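PDB 4O8B: uncharacterized protein from Pseudomonas aeruginosa, which probably acts as a DNA-binding transcriptional regulator of the Cro/C1 type, controlling bacterial motility and biofilm formation through modulation of the small RNA rsmZ. Local coordinates for residues K7-R12 against L57-A62; L64-D69 against E73-V78. All coordinates share one frame; numbering follows the deposited sequence.

How the contacts relate
Within this Cro/C1-type helix-turn-helix protein, the two contacts tie helix 3-13 to the end of helix 47-57, and the loop that follows to helix 69-79. Contact 1 comes first along the chain and packs helix 3-13 against the end of helix 47-57 and the loop beyond it; contact 2 then folds the last part of the same loop against helix 69-79. Their centres lie about 10 Å apart. Leu-76 joins them, its CD2 standing 3.8 Å from CG1 of Val-59, while its other methyl group packs on Arg-12. Since both contacts also touch the second subunit, the loop between helices 47-57 and 69-79 links the packing around helix 3-13 to the dimer interface.

Contact 1 (K7-R12 against L57-A62); sequences KAARIR and LQVPMA
Ala-9 and Leu-57 form the apolar heart of this contact, which packs the first helix of the Cro/C1-type helix-turn-helix region, 3-13, on the C-terminal end of helix 47-57. The Ala-9 methyl points at the leucine, and its CB lies 3.3 Å from Leu-57 CD1, a closeness that is doubtful because the leucine end is modelled too near the Ala-9 carbonyl. The small alanine lets the backbones approach, with the CA atoms of Ala-9 and Leu-57 6.2 Å apart. Val-59 meets the same methyl through one branch, CG2, which reaches 4.0 Å from Ala-9 CB. Its chi1 of -73° sets CG2 between the backbone N and the carbonyl carbon, on the side of Ala-9.

The polar link is a water that donates to both Ala-9 O, at 2.7 Å, and Leu-57 O, at 2.6 Å, bridging two backbone carbonyls that could not bond each other directly. Gln-58, with positive phi, is the C-prime residue of a Schellman motif that ends helix 47-57.

Arg-10 brings its CB near Leu-57 more loosely and less certainly, while its guanidinium group forms a salt bridge with Glu-39. Leu-20 of helix 17-22 packs on Leu-57, Tyr-63 and Leu-64 touch Ala-9, and Leu-76 of helix 69-79 touches Val-59.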
loop_
_atom_site.group_PDB
_atom_site.type_symbol
_atom_site.label_atom_id
_atom_site.label_comp_id
_atom_site.label_asym_id
_atom_site.label_seq_id
_atom_site.Cartn_x
_atom_site.Cartn_y
_atom_site.Cartn_z
ATOM N N LYS A 7 6.608 11.604 -4.640
ATOM C CA LYS A 7 7.382 12.823 -4.475
ATOM C C LYS A 7 7.897 12.912 -3.042
ATOM O O LYS A 7 9.069 13.235 -2.807
ATOM C CB LYS A 7 6.520 14.054 -4.788
ATOM C CG LYS A 7 7.319 15.344 -4.957
ATOM C CD LYS A 7 6.407 16.546 -5.184
ATOM C CE LYS A 7 5.637 16.440 -6.495
ATOM N NZ LYS A 7 6.538 16.511 -7.686
ATOM N N ALA A 8 7.019 12.624 -2.086
ATOM C CA ALA A 8 7.371 12.667 -0.670
ATOM C C ALA A 8 8.470 11.661 -0.356
ATOM O O ALA A 8 9.321 11.907 0.497
ATOM C CB ALA A 8 6.141 12.381 0.176
ATOM N N ALA A 9 8.445 10.522 -1.051
ATOM C CA ALA A 9 9.432 9.474 -0.838
ATOM C C ALA A 9 10.760 9.823 -1.499
ATOM O O ALA A 9 11.815 9.348 -1.069
ATOM C CB ALA A 9 8.906 8.156 -1.385
ATOM N N ARG A 10 10.713 10.649 -2.546
ATOM C CA ARG A 10 11.918 11.058 -3.248
ATOM C C ARG A 10 12.622 12.174 -2.497
ATOM O O ARG A 10 13.851 12.287 -2.543
ATOM C CB ARG A 10 11.576 11.506 -4.671
ATOM C CG ARG A 10 12.722 12.208 -5.385
ATOM C CD ARG A 10 12.430 12.402 -6.867
ATOM N NE ARG A 10 11.411 13.423 -7.120
ATOM C CZ ARG A 10 11.562 14.718 -6.839
ATOM N NH1 ARG A 10 12.688 15.161 -6.288
ATOM N NH2 ARG A 10 10.583 15.570 -7.115
ATOM N N ILE A 11 11.845 13.003 -1.812
ATOM C CA ILE A 11 12.402 14.107 -1.041
ATOM C C ILE A 11 13.055 13.581 0.231
ATOM O O ILE A 11 14.122 14.044 0.630
ATOM C CB ILE A 11 11.313 15.137 -0.655
ATOM C CG1 ILE A 11 10.802 15.853 -1.905
ATOM C CG2 ILE A 11 11.876 16.139 0.342
ATOM C CD1 ILE A 11 9.692 16.848 -1.628
ATOM N N ARG A 12 12.403 12.608 0.868
ATOM C CA ARG A 12 12.928 12.022 2.096
ATOM C C ARG A 12 14.247 11.310 1.832
ATOM O O ARG A 12 15.144 11.321 2.671
ATOM C CB ARG A 12 11.916 11.035 2.685
ATOM C CG ARG A 12 12.423 10.303 3.930
ATOM C CD ARG A 12 11.471 9.203 4.368
ATOM N NE ARG A 12 10.248 9.721 4.994
ATOM C CZ ARG A 12 10.191 10.230 6.223
ATOM N NH1 ARG A 12 11.286 10.294 6.971
ATOM N NH2 ARG A 12 9.041 10.669 6.705
ATOM N N LEU A 57 13.820 3.962 -3.387
ATOM C CA LEU A 57 13.369 4.955 -2.413
ATOM C C LEU A 57 13.457 4.445 -0.979
ATOM O O LEU A 57 13.390 5.232 -0.035
ATOM C CB LEU A 57 11.936 5.393 -2.723
ATOM C CG LEU A 57 11.765 6.534 -3.729
ATOM C CD1 LEU A 57 10.289 6.699 -4.059
ATOM C CD2 LEU A 57 12.332 7.813 -3.144
ATOM N N GLN A 58 13.597 3.132 -0.826
ATOM C CA GLN A 58 13.695 2.529 0.500
ATOM C C GLN A 58 12.404 2.648 1.300
ATOM O O GLN A 58 12.434 2.792 2.527
ATOM C CB GLN A 58 14.839 3.162 1.290
ATOM C CG GLN A 58 16.226 2.648 0.931
ATOM C CD GLN A 58 16.484 1.257 1.471
ATOM O OE1 GLN A 58 15.921 0.267 0.996
ATOM N NE2 GLN A 58 17.341 1.177 2.490
ATOM N N VAL A 59 11.267 2.587 0.611
ATOM C CA VAL A 59 9.969 2.668 1.273
ATOM C C VAL A 59 9.078 1.531 0.808
ATOM O O VAL A 59 9.188 1.066 -0.333
ATOM C CB VAL A 59 9.254 4.009 0.980
ATOM C CG1 VAL A 59 9.928 5.133 1.741
ATOM C CG2 VAL A 59 9.281 4.289 -0.520
ATOM N N PRO A 60 8.181 1.050 1.685
ATOM C CA PRO A 60 7.269 -0.042 1.326
ATOM C C PRO A 60 6.413 0.339 0.124
ATOM O O PRO A 60 5.897 1.451 0.054
ATOM C CB PRO A 60 6.437 -0.221 2.591
ATOM C CG PRO A 60 7.386 0.172 3.671
ATOM C CD PRO A 60 8.023 1.413 3.101
ATOM N N MET A 61 6.273 -0.587 -0.814
ATOM C CA MET A 61 5.466 -0.336 -2.002
ATOM C C MET A 61 4.090 0.169 -1.598
ATOM O O MET A 61 3.511 1.032 -2.264
ATOM C CB MET A 61 5.322 -1.622 -2.823
ATOM C CG MET A 61 4.178 -1.582 -3.824
ATOM S SD MET A 61 3.977 -3.132 -4.711
ATOM C CE MET A 61 5.119 -2.904 -6.053
ATOM N N ALA A 62 3.572 -0.374 -0.495
ATOM C CA ALA A 62 2.260 0.010 0.005
ATOM C C ALA A 62 2.156 1.517 0.240
ATOM O O ALA A 62 1.125 2.123 -0.045
ATOM C CB ALA A 62 1.963 -0.738 1.301
HETATM O O HOH W 1 12.494 7.524 0.734
#

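Contact 2 (L64-D69 against E73-V78); sequences LYCPED and ELILKV
Glu-73 meets Asp-69 through the backbone: its N-H donates to Asp-69 O at 3.2 Å, a nearly straight bond (169° at the hydrogen) that belongs to the first turn of helix 69-79. Glu-68 occupies the N-cap position just before this helix. The Glu-73 CB also lies 3.6 Å from Asp-69 O. Beyond it the side chain bends at chi2 (48°) and packs on Arg-12 of helix 3-13, a position at the edge of the contact that suits a charged residue. The carboxylate of Asp-69 leads to Arg-5, with which it forms a salt bridge; an acid in the first turn would also be expected to interact favourably with the helix dipole.

Two residues on, Ile-75 directs its longer branch at the loop. CD1 lies 4.2 Å from both CB and SG of Cys-66, so the methyl end of the isoleucine meets the flank of the cysteine. With chi1 at 170°, SG extends opposite the backbone N and stays beside that methyl. Both residues are buried, which suits a branched aliphatic chain and a small, weakly polar thiol.

Cys-66 also packs on Leu-71 and Ala-72 of the helix it precedes, while its carbonyl receives a hydrogen bond from Arg-5 of helix 3-13. Ile-75 meets Ile-75 of the second subunit, placing this face of helix 69-79 in the dimer interface.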
loop_
_atom_site.group_PDB
_atom_site.type_symbol
_atom_site.label_atom_id
_atom_site.label_comp_id
_atom_site.label_asym_id
_atom_site.label_seq_id
_atom_site.Cartn_x
_atom_site.Cartn_y
_atom_site.Cartn_z
ATOM N N LEU A 64 3.509 3.984 -1.332
ATOM C CA LEU A 64 3.270 4.673 -2.601
ATOM C C LEU A 64 1.839 4.490 -3.097
ATOM O O LEU A 64 1.413 5.145 -4.048
ATOM C CB LEU A 64 4.257 4.163 -3.648
ATOM C CG LEU A 64 5.736 4.331 -3.269
ATOM C CD1 LEU A 64 6.612 3.510 -4.199
ATOM C CD2 LEU A 64 6.112 5.800 -3.325
ATOM N N TYR A 65 1.098 3.606 -2.434
ATOM C CA TYR A 65 -0.294 3.332 -2.792
ATOM C C TYR A 65 -1.209 3.539 -1.588
ATOM O O TYR A 65 -2.281 2.940 -1.505
ATOM C CB TYR A 65 -0.438 1.895 -3.300
ATOM C CG TYR A 65 0.056 1.677 -4.711
ATOM C CD1 TYR A 65 -0.724 2.044 -5.812
ATOM C CD2 TYR A 65 1.313 1.114 -4.951
ATOM C CE1 TYR A 65 -0.275 1.840 -7.112
ATOM C CE2 TYR A 65 1.773 0.911 -6.256
ATOM C CZ TYR A 65 0.977 1.282 -7.326
ATOM O OH TYR A 65 1.434 1.082 -8.609
ATOM N N CYS A 66 -0.781 4.388 -0.660
ATOM C CA CYS A 66 -1.558 4.677 0.544
ATOM C C CYS A 66 -2.156 6.079 0.505
ATOM O O CYS A 66 -1.525 7.041 0.934
ATOM C CB CYS A 66 -0.674 4.524 1.781
ATOM S SG CYS A 66 -1.439 5.121 3.301
ATOM N N PRO A 67 -3.383 6.214 -0.009
ATOM C CA PRO A 67 -4.045 7.522 -0.092
ATOM C C PRO A 67 -4.365 8.145 1.270
ATOM O O PRO A 67 -4.417 9.367 1.396
ATOM C CB PRO A 67 -5.298 7.230 -0.917
ATOM C CG PRO A 67 -5.611 5.817 -0.547
ATOM C CD PRO A 67 -4.248 5.162 -0.580
ATOM N N GLU A 68 -4.589 7.307 2.280
ATOM C CA GLU A 68 -4.890 7.804 3.614
ATOM C C GLU A 68 -3.631 8.370 4.249
ATOM O O GLU A 68 -2.721 7.628 4.610
ATOM C CB GLU A 68 -5.453 6.691 4.499
ATOM C CG GLU A 68 -6.880 6.255 4.176
ATOM C CD GLU A 68 -6.944 5.260 3.035
ATOM O OE1 GLU A 68 -6.045 4.392 2.955
ATOM O OE2 GLU A 68 -7.910 5.313 2.241
ATOM N N ASP A 69 -3.578 9.692 4.390
ATOM C CA ASP A 69 -2.405 10.356 4.970
ATOM C C ASP A 69 -1.965 9.787 6.316
ATOM O O ASP A 69 -0.773 9.572 6.533
ATOM C CB ASP A 69 -2.663 11.856 5.104
ATOM C CG ASP A 69 -2.866 12.544 3.763
ATOM O OD1 ASP A 69 -1.909 12.588 2.960
ATOM O OD2 ASP A 69 -3.993 13.026 3.504
ATOM N N GLU A 73 1.724 7.610 6.886
ATOM C CA GLU A 73 2.696 8.060 7.873
ATOM C C GLU A 73 3.050 6.919 8.820
ATOM O O GLU A 73 4.198 6.771 9.225
ATOM C CB GLU A 73 2.112 9.241 8.662
ATOM C CG GLU A 73 3.160 10.133 9.307
ATOM C CD GLU A 73 4.261 10.517 8.331
ATOM O OE1 GLU A 73 3.941 10.967 7.211
ATOM O OE2 GLU A 73 5.453 10.367 8.692
ATOM N N LEU A 74 2.046 6.107 9.158
ATOM C CA LEU A 74 2.249 4.977 10.061
ATOM C C LEU A 74 3.017 3.856 9.362
ATOM O O LEU A 74 3.839 3.179 9.980
ATOM C CB LEU A 74 0.900 4.448 10.554
ATOM C CG LEU A 74 0.825 4.073 12.033
ATOM C CD1 LEU A 74 0.856 5.343 12.876
ATOM C CD2 LEU A 74 -0.450 3.293 12.312
ATOM N N ILE A 75 2.742 3.671 8.075
ATOM C CA ILE A 75 3.399 2.625 7.292
ATOM C C ILE A 75 4.908 2.869 7.177
ATOM O O ILE A 75 5.685 1.918 7.065
ATOM C CB ILE A 75 2.810 2.526 5.864
ATOM C CG1 ILE A 75 1.340 2.123 5.942
ATOM C CG2 ILE A 75 3.599 1.520 5.040
ATOM C CD1 ILE A 75 0.718 1.803 4.592
ATOM N N LEU A 76 5.305 4.132 7.197
ATOM C CA LEU A 76 6.717 4.477 7.106
ATOM C C LEU A 76 7.383 4.332 8.463
ATOM O O LEU A 76 8.545 3.937 8.563
ATOM C CB LEU A 76 6.895 5.912 6.595
ATOM C CG LEU A 76 6.495 6.190 5.145
ATOM C CD1 LEU A 76 6.979 7.579 4.756
ATOM C CD2 LEU A 76 7.117 5.142 4.226
ATOM N N LYS A 77 6.631 4.654 9.509
ATOM C CA LYS A 77 7.145 4.561 10.872
ATOM C C LYS A 77 7.381 3.112 11.281
ATOM O O LYS A 77 8.474 2.755 11.716
ATOM C CB LYS A 77 6.179 5.232 11.850
ATOM C CG LYS A 77 6.091 6.738 11.684
ATOM C CD LYS A 77 5.206 7.357 12.747
ATOM C CE LYS A 77 4.735 8.739 12.321
ATOM N NZ LYS A 77 3.612 9.230 13.177
ATOM N N VAL A 78 6.360 2.285 11.141
ATOM C CA VAL A 78 6.466 0.877 11.508
ATOM C C VAL A 78 7.568 0.182 10.713
ATOM O O VAL A 78 8.223 -0.733 11.220
ATOM C CB VAL A 78 5.130 0.133 11.282
ATOM C CG1 VAL A 78 4.017 0.825 12.049
ATOM C CG2 VAL A 78 4.801 0.084 9.802
#